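Local coordinates for protein ferulic acid decarboxylase 1 (Candida dubliniensis, PDB 4ZAD) that probably catalyses the reversible decarboxylation of cinnamic-type acids such as ferulic and p-coumaric acid to vinyl products, using prenylated FMN with manganese, at residues A[233-236]-A[237-240]; A[220-223]-A[224-228]; A[100-103]-A[104-108]; A[391-394]-A[395-399]; A[372-376]-A[377-381]. One frame throughout, in Å; residues are numbered along the deposited sequence.

Contact 1: residues A[233-236]-A[237-240]; sequences PIPD and GATE. With K (potassium ion), chain D; MN (manganese (II) ion), chain C; 4LU (1-deoxy-5-O-phosphono-1-(3,3,4,5-tetramethyl-9,11-dioxo-2,3,8,9,10,11-hexahydro-7H-quinolino[1,8-fg]pteridin-12-ium-7-y l)-D-ribitol), chain E.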
loop_
_atom_site.group_PDB
_atom_site.type_symbol
_atom_site.label_atom_id
_atom_site.label_comp_id
_atom_site.label_asym_id
_atom_site.label_seq_id
_atom_site.Cartn_x
_atom_site.Cartn_y
_atom_site.Cartn_z
ATOM N N PRO A 233 23.909 -9.395 3.287
ATOM C CA PRO A 233 24.809 -9.823 2.208
ATOM C C PRO A 233 26.029 -8.921 2.064
ATOM O O PRO A 233 26.091 -8.099 1.136
ATOM C CB PRO A 233 23.936 -9.722 0.972
ATOM C CG PRO A 233 23.052 -8.565 1.275
ATOM C CD PRO A 233 22.747 -8.680 2.745
ATOM N N ILE A 234 26.983 -9.064 2.987
ATOM C CA ILE A 234 28.291 -8.412 2.853
ATOM C C ILE A 234 29.117 -9.136 1.763
ATOM O O ILE A 234 28.693 -10.159 1.196
ATOM C CB ILE A 234 29.063 -8.328 4.186
ATOM C CG1 ILE A 234 29.469 -9.711 4.717
ATOM C CG2 ILE A 234 28.252 -7.563 5.227
ATOM C CD1 ILE A 234 30.616 -9.610 5.673
ATOM N N PRO A 235 30.283 -8.585 1.442
ATOM C CA PRO A 235 30.793 -9.035 0.134
ATOM C C PRO A 235 31.241 -10.508 0.064
ATOM O O PRO A 235 31.597 -11.111 1.085
ATOM C CB PRO A 235 31.987 -8.087 -0.104
ATOM C CG PRO A 235 31.536 -6.773 0.615
ATOM C CD PRO A 235 30.947 -7.350 1.920
ATOM N N ASP A 236 31.223 -11.065 -1.143
ATOM C CA ASP A 236 31.925 -12.336 -1.423
ATOM C C ASP A 236 33.281 -12.301 -0.756
ATOM O O ASP A 236 33.950 -11.265 -0.763
ATOM C CB ASP A 236 32.119 -12.542 -2.937
ATOM C CG ASP A 236 30.811 -12.735 -3.672
ATOM O OD1 ASP A 236 29.744 -12.577 -3.064
ATOM O OD2 ASP A 236 30.800 -13.027 -4.850
ATOM N N GLY A 237 33.694 -13.400 -0.144
ATOM C CA GLY A 237 35.046 -13.461 0.447
ATOM C C GLY A 237 35.171 -12.785 1.802
ATOM O O GLY A 237 36.205 -12.887 2.431
ATOM N N ALA A 238 34.123 -12.121 2.271
ATOM C CA ALA A 238 34.231 -11.345 3.503
ATOM C C ALA A 238 33.885 -12.178 4.751
ATOM O O ALA A 238 32.842 -12.842 4.776
ATOM C CB ALA A 238 33.355 -10.137 3.420
ATOM N N THR A 239 34.735 -12.119 5.780
ATOM C CA THR A 239 34.452 -12.809 7.020
ATOM C C THR A 239 33.530 -11.921 7.884
ATOM O O THR A 239 33.968 -10.878 8.354
ATOM C CB THR A 239 35.741 -13.167 7.785
ATOM O OG1 THR A 239 36.468 -14.172 7.058
ATOM C CG2 THR A 239 35.415 -13.662 9.243
ATOM N N GLU A 240 32.255 -12.327 8.034
ATOM C CA GLU A 240 31.265 -11.603 8.819
ATOM C C GLU A 240 31.767 -11.247 10.220
ATOM O O GLU A 240 31.555 -10.125 10.687
ATOM C CB GLU A 240 29.987 -12.423 8.992
ATOM C CG GLU A 240 29.069 -12.449 7.815
ATOM C CD GLU A 240 29.471 -13.428 6.726
ATOM O OE1 GLU A 240 28.947 -13.333 5.592
ATOM O OE2 GLU A 240 30.316 -14.285 6.999
HETATM K K K D . 25.870 -12.944 5.808
HETATM MN MN MN C . 28.672 -13.826 3.635
HETATM C C9 4LU E . 17.153 -14.672 6.295
HETATM C C8 4LU E . 16.619 -14.674 7.589
HETATM C C7 4LU E . 15.805 -15.730 8.026
HETATM C C10 4LU E . 18.031 -17.147 3.703
HETATM C C6 4LU E . 15.462 -16.800 7.046
HETATM N N3 4LU E . 18.162 -19.505 2.334
HETATM C C2 4LU E . 19.052 -18.540 2.076
HETATM C C13 4LU E . 15.507 -18.814 8.305
HETATM C C5 4LU E . 14.631 -17.945 7.433
HETATM C C1 4LU E . 14.980 -18.707 5.067
HETATM O O2 4LU E . 19.920 -18.779 1.226
HETATM N N1 4LU E . 18.987 -17.367 2.751
HETATM C C4 4LU E . 17.184 -19.337 3.248
HETATM O O4 4LU E . 16.422 -20.325 3.383
HETATM C C4A 4LU E . 17.079 -18.160 3.951
HETATM N N5 4LU E . 15.789 -17.732 4.762
HETATM C C3 4LU E . 14.406 -18.856 6.324
HETATM C C12 4LU E . 13.369 -17.582 8.210
HETATM C C5A 4LU E . 16.023 -16.716 5.672
HETATM C C7M 4LU E . 15.229 -15.790 9.416
HETATM C C8M 4LU E . 17.006 -13.528 8.486
HETATM C C9A 4LU E . 17.007 -15.740 5.395
HETATM N N10 4LU E . 18.001 -15.965 4.379
HETATM C "C1'" 4LU E . 18.599 -14.839 3.647
HETATM C "C2'" 4LU E . 20.091 -14.804 3.975
HETATM O "O2'" 4LU E . 20.249 -14.920 5.404
HETATM C "C3'" 4LU E . 20.778 -13.539 3.444
HETATM O "O3'" 4LU E . 20.708 -13.513 2.003
HETATM C "C4'" 4LU E . 22.254 -13.442 3.887
HETATM O "O4'" 4LU E . 22.920 -12.448 3.103
HETATM C "C5'" 4LU E . 23.001 -14.771 3.677
HETATM O "O5'" 4LU E . 24.372 -14.710 4.015
HETATM P P 4LU E . 25.536 -14.626 2.939
HETATM O O2P 4LU E . 26.719 -14.823 3.887
HETATM O O3P 4LU E . 25.345 -13.225 2.319
HETATM O O1P 4LU E . 25.287 -15.744 1.949
HETATM O O HOH W 1 27.583 -11.964 2.850
HETATM O O HOH W 2 30.693 -12.720 3.249
#
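I234 and E240 cross at a slant, the CG1 of I234 lying 3.8 Å from the metal-binding OE1 of E240. I234 CG1 sits between its backbone N and carbonyl carbon (chi1 66°), a setting that carries CD1 on to A238, where it meets CB at 3.6 Å. The A238 methyl is held against this aliphatic arm and the ring of P235 by a type II turn from P235 to A238, closed by A238 N to P235 O at 3.0 Å. G237 supplies the positive phi of the turn. A bend at chi2 (80°) folds the E240 chain back so that OE1 reaches manganese at 2.0 Å and potassium at 3.1 Å. O2P of the flavin phosphate binds both metals too, reaching manganese at 2.2 Å, and N174 completes the manganese shell. Two manganese-bound waters tie it to the loop: one donates to I234 O and to the phosphate O3P, the other to P235 O and A238 O. D236 OD2 is hydrogen-bonded to Y404 OH. Manganese and potassium probably offset the negative charge that the phosphate and the E240 carboxylate bring together, and the turn carbonyls, by accepting from the metal-bound waters, probably fix the orientation of those waters.

Contact 2: residues A[220-223]-A[224-228]; sequences FGVP and PAAIL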
loop_
_atom_site.group_PDB
_atom_site.type_symbol
_atom_site.label_atom_id
_atom_site.label_comp_id
_atom_site.label_asym_id
_atom_site.label_seq_id
_atom_site.Cartn_x
_atom_site.Cartn_y
_atom_site.Cartn_z
ATOM N N PHE A 220 22.810 -21.663 17.608
ATOM C CA PHE A 220 21.504 -21.044 17.988
ATOM C C PHE A 220 21.684 -20.113 19.171
ATOM O O PHE A 220 22.475 -20.401 20.080
ATOM C CB PHE A 220 20.464 -22.109 18.325
ATOM C CG PHE A 220 20.190 -23.043 17.202
ATOM C CD1 PHE A 220 19.365 -22.674 16.175
ATOM C CD2 PHE A 220 20.769 -24.278 17.161
ATOM C CE1 PHE A 220 19.140 -23.520 15.120
ATOM C CE2 PHE A 220 20.547 -25.127 16.109
ATOM C CZ PHE A 220 19.733 -24.751 15.097
ATOM N N GLY A 221 20.989 -18.983 19.145
ATOM C CA GLY A 221 21.119 -18.002 20.218
ATOM C C GLY A 221 22.475 -17.341 20.244
ATOM O O GLY A 221 23.024 -17.047 21.283
ATOM N N VAL A 222 23.020 -17.092 19.074
ATOM C CA VAL A 222 24.310 -16.427 18.956
ATOM C C VAL A 222 24.175 -14.968 19.359
ATOM O O VAL A 222 23.086 -14.516 19.628
ATOM C CB VAL A 222 24.816 -16.477 17.503
ATOM C CG1 VAL A 222 24.758 -17.966 16.943
ATOM C CG2 VAL A 222 24.028 -15.511 16.672
ATOM N N PRO A 223 25.290 -14.239 19.434
ATOM C CA PRO A 223 25.237 -12.817 19.687
ATOM C C PRO A 223 24.359 -12.117 18.678
ATOM O O PRO A 223 24.605 -12.227 17.472
ATOM C CB PRO A 223 26.686 -12.404 19.502
ATOM C CG PRO A 223 27.410 -13.581 19.947
ATOM C CD PRO A 223 26.680 -14.697 19.355
ATOM N N PRO A 224 23.314 -11.438 19.149
ATOM C CA PRO A 224 22.362 -10.770 18.275
ATOM C C PRO A 224 22.983 -9.919 17.151
ATOM O O PRO A 224 22.412 -9.853 16.089
ATOM C CB PRO A 224 21.578 -9.875 19.256
ATOM C CG PRO A 224 21.499 -10.708 20.448
ATOM C CD PRO A 224 22.877 -11.360 20.553
ATOM N N ALA A 225 24.095 -9.253 17.366
ATOM C CA ALA A 225 24.726 -8.536 16.251
ATOM C C ALA A 225 25.219 -9.551 15.214
ATOM O O ALA A 225 25.163 -9.280 14.020
ATOM C CB ALA A 225 25.885 -7.659 16.724
ATOM N N ALA A 226 25.681 -10.713 15.681
ATOM C CA ALA A 226 26.163 -11.780 14.787
ATOM C C ALA A 226 25.036 -12.348 13.919
ATOM O O ALA A 226 25.234 -12.618 12.729
ATOM C CB ALA A 226 26.849 -12.933 15.597
ATOM N N ILE A 227 23.854 -12.539 14.505
ATOM C CA ILE A 227 22.753 -13.103 13.739
ATOM C C ILE A 227 22.214 -12.019 12.807
ATOM O O ILE A 227 21.792 -12.309 11.714
ATOM C CB ILE A 227 21.629 -13.769 14.652
ATOM C CG1 ILE A 227 20.789 -14.796 13.852
ATOM C CG2 ILE A 227 20.693 -12.697 15.287
ATOM C CD1 ILE A 227 21.511 -16.096 13.577
ATOM N N LEU A 228 22.233 -10.763 13.212
ATOM C CA LEU A 228 21.856 -9.689 12.262
ATOM C C LEU A 228 22.750 -9.750 10.972
ATOM O O LEU A 228 22.280 -9.947 9.833
ATOM C CB LEU A 228 21.938 -8.314 12.957
ATOM C CG LEU A 228 21.288 -7.121 12.214
ATOM C CD1 LEU A 228 20.659 -6.073 13.167
ATOM C CD2 LEU A 228 22.314 -6.461 11.283
#
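V222 and I227 form the close side of this helix start, their side chains crossing at about a right angle with V222 CG2 3.6 Å from I227 CB. The branch that does the touching is the one lodged between the V222 backbone N and carbonyl carbon, which puts it over the first turn of helix 224-230; it also lies 4.0 Å from A226 CB. P223, at the N-cap position, adds its ring from the neighbouring side, CB to A226 CB 3.9 Å. Its carbonyl oxygen turns into the helix and takes two N-H groups, a sound bond from I227 N at 3.1 Å and a weak, bent one from A226 N at 2.6 Å. Contact thins towards A225, which leans instead on I244 of helix 240-247, and the side chain of L228 leads off to H90 and L91. No solvent side exists here: the residues that touch are all buried, V222 and I227 also meeting M162 of the sheet. P223 and P224 have no N-H to satisfy, and A225 has a backbone bond with A6. The chemistry is therefore almost wholly apolar, with P223 O, and P224 O accepting from L228 N, starting the helical bonding as the chain passes from strand 214-220 into helix 224-230.

Contact 3: residues A[100-103]-A[104-108]; sequences KEII and DFLVA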
loop_
_atom_site.group_PDB
_atom_site.type_symbol
_atom_site.label_atom_id
_atom_site.label_comp_id
_atom_site.label_asym_id
_atom_site.label_seq_id
_atom_site.Cartn_x
_atom_site.Cartn_y
_atom_site.Cartn_z
ATOM N N LYS A 100 15.839 4.008 9.608
ATOM C CA LYS A 100 16.701 4.780 8.698
ATOM C C LYS A 100 18.056 5.007 9.321
ATOM O O LYS A 100 19.073 4.973 8.644
ATOM C CB LYS A 100 16.052 6.107 8.338
ATOM C CG LYS A 100 16.904 7.013 7.449
ATOM C CD LYS A 100 17.714 8.059 8.246
ATOM C CE LYS A 100 18.108 9.295 7.364
ATOM N NZ LYS A 100 18.982 8.932 6.195
ATOM N N GLU A 101 18.073 5.190 10.630
ATOM C CA GLU A 101 19.307 5.450 11.358
ATOM C C GLU A 101 20.050 4.151 11.646
ATOM O O GLU A 101 21.285 4.112 11.516
ATOM C CB GLU A 101 19.018 6.272 12.632
ATOM C CG GLU A 101 18.408 7.630 12.254
ATOM C CD GLU A 101 18.153 8.588 13.422
ATOM O OE1 GLU A 101 16.968 8.778 13.818
ATOM O OE2 GLU A 101 19.145 9.183 13.909
ATOM N N ILE A 102 19.304 3.095 11.999
ATOM C CA ILE A 102 19.874 1.741 12.139
ATOM C C ILE A 102 20.646 1.407 10.869
ATOM O O ILE A 102 21.775 0.949 10.947
ATOM C CB ILE A 102 18.804 0.629 12.293
ATOM C CG1 ILE A 102 17.982 0.792 13.587
ATOM C CG2 ILE A 102 19.457 -0.735 12.258
ATOM C CD1 ILE A 102 16.631 0.048 13.567
ATOM N N ILE A 103 20.033 1.656 9.710
ATOM C CA ILE A 103 20.715 1.517 8.414
ATOM C C ILE A 103 21.937 2.428 8.319
ATOM O O ILE A 103 22.978 1.997 7.825
ATOM C CB ILE A 103 19.762 1.767 7.214
ATOM C CG1 ILE A 103 18.649 0.714 7.168
ATOM C CG2 ILE A 103 20.529 1.779 5.900
ATOM C CD1 ILE A 103 17.617 0.978 6.153
ATOM N N ASP A 104 21.857 3.672 8.801
ATOM C CA ASP A 104 23.062 4.549 8.689
ATOM C C ASP A 104 24.201 4.031 9.542
ATOM O O ASP A 104 25.371 4.152 9.174
ATOM C CB ASP A 104 22.787 6.048 8.983
ATOM C CG ASP A 104 21.728 6.661 8.042
ATOM O OD1 ASP A 104 21.608 6.177 6.884
ATOM O OD2 ASP A 104 21.004 7.598 8.495
ATOM N N PHE A 105 23.853 3.437 10.675
ATOM C CA PHE A 105 24.852 2.866 11.558
ATOM C C PHE A 105 25.620 1.698 10.897
ATOM O O PHE A 105 26.855 1.631 10.996
ATOM C CB PHE A 105 24.207 2.460 12.866
ATOM C CG PHE A 105 25.175 1.892 13.861
ATOM C CD1 PHE A 105 26.077 2.713 14.525
ATOM C CD2 PHE A 105 25.189 0.523 14.132
ATOM C CE1 PHE A 105 26.978 2.178 15.462
ATOM C CE2 PHE A 105 26.096 -0.026 15.049
ATOM C CZ PHE A 105 26.992 0.804 15.724
ATOM N N LEU A 106 24.895 0.803 10.214
ATOM C CA LEU A 106 25.499 -0.307 9.485
ATOM C C LEU A 106 26.346 0.237 8.326
ATOM O O LEU A 106 27.502 -0.093 8.194
ATOM C CB LEU A 106 24.443 -1.275 8.969
ATOM C CG LEU A 106 23.560 -2.033 9.970
ATOM C CD1 LEU A 106 22.209 -2.440 9.328
ATOM C CD2 LEU A 106 24.256 -3.271 10.645
ATOM N N VAL A 107 25.775 1.073 7.487
ATOM C CA VAL A 107 26.556 1.729 6.442
ATOM C C VAL A 107 27.820 2.391 7.008
ATOM O O VAL A 107 28.918 2.198 6.481
ATOM C CB VAL A 107 25.674 2.766 5.670
ATOM C CG1 VAL A 107 26.520 3.711 4.817
ATOM C CG2 VAL A 107 24.620 2.011 4.833
ATOM N N ALA A 108 27.664 3.135 8.099
ATOM C CA ALA A 108 28.773 3.878 8.699
ATOM C C ALA A 108 29.921 2.951 9.058
ATOM O O ALA A 108 31.091 3.321 8.915
ATOM C CB ALA A 108 28.312 4.611 9.912
#
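The carboxylate of D104 has K100 O over one face, 3.2 Å from CG, a contact between acceptors and not a bond. The lysine arm of K100 meets the same group: OD2 lies 3.3 Å from CD and also 3.3 Å from NZ, the latter a salt bridge whose hydrogen bond is weak. K100 reaches it by a chain bent at chi2 (-95°) and chi4. Each charge has a second partner, K100 NZ in D358 and D104 OD1 in K343, so the pair belongs to a wider ionic cluster. The F105 ring, by contrast, swings away from the preceding turn towards L93 and L247, and only its CB stays close, 3.4 Å from I102 O. I103 CG2 stands 4.2 Å from V107 CG2, V107 also touching K343, and I102 meets L106 more distantly. The i to i+4 backbone bonds continue through both segments. With I103 and L106 against A340 of helix 334-347, and L106 and F105 against L247 of helix 240-247, this is an amphipathic alpha-helix with an i to i+4 lysine-aspartate pair.

Contact 4: residues A[391-394]-A[395-399]; sequences NLVG and DFLFR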
loop_
_atom_site.group_PDB
_atom_site.type_symbol
_atom_site.label_atom_id
_atom_site.label_comp_id
_atom_site.label_asym_id
_atom_site.label_seq_id
_atom_site.Cartn_x
_atom_site.Cartn_y
_atom_site.Cartn_z
ATOM N N ASN A 391 18.683 2.684 -16.831
ATOM C CA ASN A 391 19.689 1.764 -17.378
ATOM C C ASN A 391 20.905 1.688 -16.445
ATOM O O ASN A 391 21.391 0.575 -16.125
ATOM C CB ASN A 391 20.125 2.256 -18.754
ATOM C CG ASN A 391 20.709 1.178 -19.613
ATOM O OD1 ASN A 391 21.381 0.249 -19.144
ATOM N ND2 ASN A 391 20.482 1.314 -20.911
ATOM N N LEU A 392 21.369 2.850 -15.973
ATOM C CA LEU A 392 22.465 2.870 -15.016
ATOM C C LEU A 392 22.135 2.163 -13.714
ATOM O O LEU A 392 22.950 1.394 -13.231
ATOM C CB LEU A 392 22.885 4.293 -14.653
ATOM C CG LEU A 392 24.228 4.336 -13.922
ATOM C CD1 LEU A 392 25.267 3.782 -14.886
ATOM C CD2 LEU A 392 24.630 5.746 -13.477
ATOM N N VAL A 393 20.992 2.483 -13.115
ATOM C CA VAL A 393 20.620 1.905 -11.847
ATOM C C VAL A 393 20.524 0.383 -12.011
ATOM O O VAL A 393 21.178 -0.356 -11.315
ATOM C CB VAL A 393 19.271 2.519 -11.267
ATOM C CG1 VAL A 393 18.668 1.640 -10.097
ATOM C CG2 VAL A 393 19.473 3.973 -10.815
ATOM N N GLY A 394 19.738 -0.088 -12.945
ATOM C CA GLY A 394 19.521 -1.517 -13.037
ATOM C C GLY A 394 20.744 -2.328 -13.432
ATOM O O GLY A 394 20.898 -3.468 -12.997
ATOM N N ASP A 395 21.619 -1.769 -14.264
ATOM C CA ASP A 395 22.832 -2.486 -14.612
ATOM C C ASP A 395 23.603 -2.647 -13.323
ATOM O O ASP A 395 24.129 -3.736 -13.010
ATOM C CB ASP A 395 23.679 -1.745 -15.653
ATOM C CG ASP A 395 23.237 -2.038 -17.093
ATOM O OD1 ASP A 395 22.396 -2.958 -17.311
ATOM O OD2 ASP A 395 23.740 -1.335 -18.023
ATOM N N PHE A 396 23.621 -1.575 -12.548
ATOM C CA PHE A 396 24.382 -1.594 -11.334
ATOM C C PHE A 396 23.847 -2.549 -10.277
ATOM O O PHE A 396 24.605 -3.306 -9.714
ATOM C CB PHE A 396 24.515 -0.219 -10.734
ATOM C CG PHE A 396 25.406 -0.198 -9.534
ATOM C CD1 PHE A 396 26.737 -0.607 -9.637
ATOM C CD2 PHE A 396 24.920 0.205 -8.290
ATOM C CE1 PHE A 396 27.560 -0.616 -8.496
ATOM C CE2 PHE A 396 25.730 0.208 -7.188
ATOM C CZ PHE A 396 27.051 -0.202 -7.286
ATOM N N LEU A 397 22.556 -2.466 -10.004
ATOM C CA LEU A 397 21.921 -3.247 -8.981
ATOM C C LEU A 397 21.683 -4.707 -9.416
ATOM O O LEU A 397 21.791 -5.607 -8.590
ATOM C CB LEU A 397 20.608 -2.586 -8.555
ATOM C CG LEU A 397 20.748 -1.217 -7.866
ATOM C CD1 LEU A 397 19.375 -0.730 -7.373
ATOM C CD2 LEU A 397 21.700 -1.245 -6.684
ATOM N N PHE A 398 21.383 -4.951 -10.691
ATOM C CA PHE A 398 21.072 -6.305 -11.123
ATOM C C PHE A 398 22.265 -7.082 -11.679
ATOM O O PHE A 398 22.272 -8.318 -11.608
ATOM C CB PHE A 398 19.945 -6.331 -12.167
ATOM C CG PHE A 398 18.619 -5.778 -11.689
ATOM C CD1 PHE A 398 18.187 -5.956 -10.386
ATOM C CD2 PHE A 398 17.789 -5.111 -12.572
ATOM C CE1 PHE A 398 16.974 -5.435 -9.965
ATOM C CE2 PHE A 398 16.569 -4.618 -12.164
ATOM C CZ PHE A 398 16.171 -4.758 -10.855
ATOM N N ARG A 399 23.259 -6.378 -12.228
ATOM C CA ARG A 399 24.313 -7.055 -12.965
ATOM C C ARG A 399 25.731 -6.809 -12.492
ATOM O O ARG A 399 26.645 -7.550 -12.890
ATOM C CB ARG A 399 24.239 -6.676 -14.433
ATOM C CG ARG A 399 22.952 -7.048 -15.155
ATOM C CD ARG A 399 23.176 -6.967 -16.676
ATOM N NE ARG A 399 21.932 -7.163 -17.415
ATOM C CZ ARG A 399 21.738 -7.953 -18.489
ATOM N NH1 ARG A 399 22.729 -8.675 -19.057
ATOM N NH2 ARG A 399 20.508 -7.985 -19.021
#
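L397 N donates to V393 O at 2.8 Å, nearly straight at 167°, and the side chains of the same two residues lie side by side, pointing the same way, with V393 CG1 3.7 Å from L397 CD1. V393 CG1 stands anti to its backbone N (chi1 165°), which directs it along the helix to that methyl. Both residues rest on I413 of strand 412-417. One residue on, G394 O accepts from F398 N at 2.8 Å, while F398 CB and ring carbon CD2 crowd the same oxygen, at 3.1 and 3.5 Å. G394 has no side chain, and CD2 comes within 4.0 Å of its CA. The F398 ring then makes an edge-to-face stack with F445, as F396 does with H349. D395 and N391 lie together on the outer flank. Helix 386-399 is therefore held to strand 412-417 and helix 334-347 by apolar and aromatic packing, while the polar side chains of N391, D395 and R399 are kept to the other flank, R399 near D447.

Contact 5: residues A[372-376]-A[377-381]; sequences VKINT and HELVK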
loop_
_atom_site.group_PDB
_atom_site.type_symbol
_atom_site.label_atom_id
_atom_site.label_comp_id
_atom_site.label_asym_id
_atom_site.label_seq_id
_atom_site.Cartn_x
_atom_site.Cartn_y
_atom_site.Cartn_z
ATOM N N VAL A 372 14.106 3.874 -4.135
ATOM C CA VAL A 372 15.366 4.640 -4.217
ATOM C C VAL A 372 15.106 6.132 -4.189
ATOM O O VAL A 372 14.596 6.677 -5.140
ATOM C CB VAL A 372 16.090 4.284 -5.516
ATOM C CG1 VAL A 372 17.290 5.198 -5.749
ATOM C CG2 VAL A 372 16.507 2.818 -5.458
ATOM N N LYS A 373 15.439 6.792 -3.101
ATOM C CA LYS A 373 15.103 8.202 -2.944
ATOM C C LYS A 373 16.191 9.124 -3.531
ATOM O O LYS A 373 17.309 9.153 -3.038
ATOM C CB LYS A 373 14.902 8.507 -1.474
ATOM C CG LYS A 373 14.501 9.944 -1.188
ATOM C CD LYS A 373 14.187 10.156 0.297
ATOM C CE LYS A 373 13.777 11.602 0.563
ATOM N NZ LYS A 373 13.625 11.883 2.002
ATOM N N ILE A 374 15.837 9.863 -4.576
ATOM C CA ILE A 374 16.724 10.716 -5.382
ATOM C C ILE A 374 16.566 12.181 -5.012
ATOM O O ILE A 374 15.464 12.702 -4.986
ATOM C CB ILE A 374 16.345 10.609 -6.903
ATOM C CG1 ILE A 374 16.418 9.148 -7.392
ATOM C CG2 ILE A 374 17.164 11.528 -7.746
ATOM C CD1 ILE A 374 17.706 8.408 -7.045
ATOM N N ASN A 375 17.686 12.827 -4.710
ATOM C CA ASN A 375 17.805 14.271 -4.614
ATOM C C ASN A 375 17.667 14.922 -6.002
ATOM O O ASN A 375 18.602 14.889 -6.799
ATOM C CB ASN A 375 19.176 14.580 -4.034
ATOM C CG ASN A 375 19.390 16.071 -3.770
ATOM O OD1 ASN A 375 19.290 16.910 -4.681
ATOM N ND2 ASN A 375 19.686 16.402 -2.516
ATOM N N THR A 376 16.515 15.511 -6.300
ATOM C CA THR A 376 16.286 16.124 -7.634
ATOM C C THR A 376 17.259 17.264 -8.010
ATOM O O THR A 376 17.612 17.388 -9.167
ATOM C CB THR A 376 14.815 16.610 -7.812
ATOM O OG1 THR A 376 14.448 17.492 -6.753
ATOM C CG2 THR A 376 13.886 15.436 -7.773
ATOM N N HIS A 377 17.682 18.079 -7.039
ATOM C CA HIS A 377 18.624 19.172 -7.286
ATOM C C HIS A 377 19.929 18.677 -7.882
ATOM O O HIS A 377 20.414 19.202 -8.888
ATOM C CB HIS A 377 18.935 19.951 -5.994
ATOM C CG HIS A 377 17.857 20.904 -5.603
ATOM N ND1 HIS A 377 17.775 22.186 -6.117
ATOM C CD2 HIS A 377 16.781 20.748 -4.789
ATOM C CE1 HIS A 377 16.709 22.787 -5.611
ATOM N NE2 HIS A 377 16.084 21.933 -4.811
ATOM N N GLU A 378 20.499 17.663 -7.255
ATOM C CA GLU A 378 21.677 17.030 -7.800
ATOM C C GLU A 378 21.335 16.257 -9.046
ATOM O O GLU A 378 22.226 16.008 -9.834
ATOM C CB GLU A 378 22.299 16.077 -6.782
ATOM C CG GLU A 378 22.821 16.756 -5.563
ATOM C CD GLU A 378 23.988 17.664 -5.849
ATOM O OE1 GLU A 378 24.864 17.300 -6.677
ATOM O OE2 GLU A 378 24.040 18.727 -5.205
ATOM N N LEU A 379 20.073 15.837 -9.201
ATOM C CA LEU A 379 19.657 15.106 -10.400
ATOM C C LEU A 379 19.728 15.976 -11.649
ATOM O O LEU A 379 20.104 15.528 -12.738
ATOM C CB LEU A 379 18.249 14.538 -10.248
ATOM C CG LEU A 379 17.817 13.698 -11.452
ATOM C CD1 LEU A 379 18.858 12.598 -11.695
ATOM C CD2 LEU A 379 16.385 13.120 -11.344
ATOM N N VAL A 380 19.346 17.230 -11.507
ATOM C CA VAL A 380 19.429 18.162 -12.645
ATOM C C VAL A 380 20.882 18.309 -13.151
ATOM O O VAL A 380 21.133 18.250 -14.366
ATOM C CB VAL A 380 18.834 19.538 -12.305
ATOM C CG1 VAL A 380 18.920 20.453 -13.504
ATOM C CG2 VAL A 380 17.382 19.359 -11.821
ATOM N N LYS A 381 21.818 18.457 -12.219
ATOM C CA LYS A 381 23.216 18.620 -12.577
ATOM C C LYS A 381 23.718 17.516 -13.533
ATOM O O LYS A 381 24.484 17.798 -14.468
ATOM C CB LYS A 381 24.086 18.673 -11.330
ATOM C CG LYS A 381 23.834 19.919 -10.455
ATOM C CD LYS A 381 24.611 19.880 -9.091
ATOM C CE LYS A 381 23.998 20.901 -8.082
ATOM N NZ LYS A 381 24.762 21.077 -6.782
#
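Strand 369-374 gives way at N375 to helix 376-381, whose first turn is closed by L379 N to N375 O at 3.0 Å. N375 is an N-cap residue: its side-chain OD1 accepts from E378 N at 2.9 Å in an almost straight bond of 173°. The N375 CG is anti to its backbone N (chi1 -175°), which swings the amide over the start of the helix, and the E378 chain passes it obliquely, CG 3.6 Å from OD1. The amide nitrogen of N375 has a weak bond to E357. Beneath the cap, I374 CG2 packs on L379 CD2 at 4.0 Å, joining the last strand residue to the helix; I374 also rests on V356 of the neighbouring strand, and L379 on F481. The bent E378 side chain (chi2 -66°) turns its carboxylate to the next turn, where OE2 takes K381 NZ at 2.9 Å, the ammonium approaching from above the carboxylate plane.

How the contacts relate
Contact 2 is wholly buried, whereas contacts 1, 3, 4 and 5 each combine buried with more exposed residues. Contacts 2 and 5 both mark a strand running into a helix, but the first starts at a proline in the N-cap position among apolar groups and the second is capped by an asparagine side chain. Contacts 3 and 4 lie within single helices, each with an aliphatic i to i+4 pair; contact 3 adds an ion pair. Contact 1 alone is built on metals and cofactor. Contacts 2 and 3 touch directly, L228 CD2 to L106 CD2 at 3.8 Å, and both pack on helix 240-247, into which the loop of contact 1 leads. Contacts 4 and 5 lie on successive helices, nearest atoms about 5 Å apart.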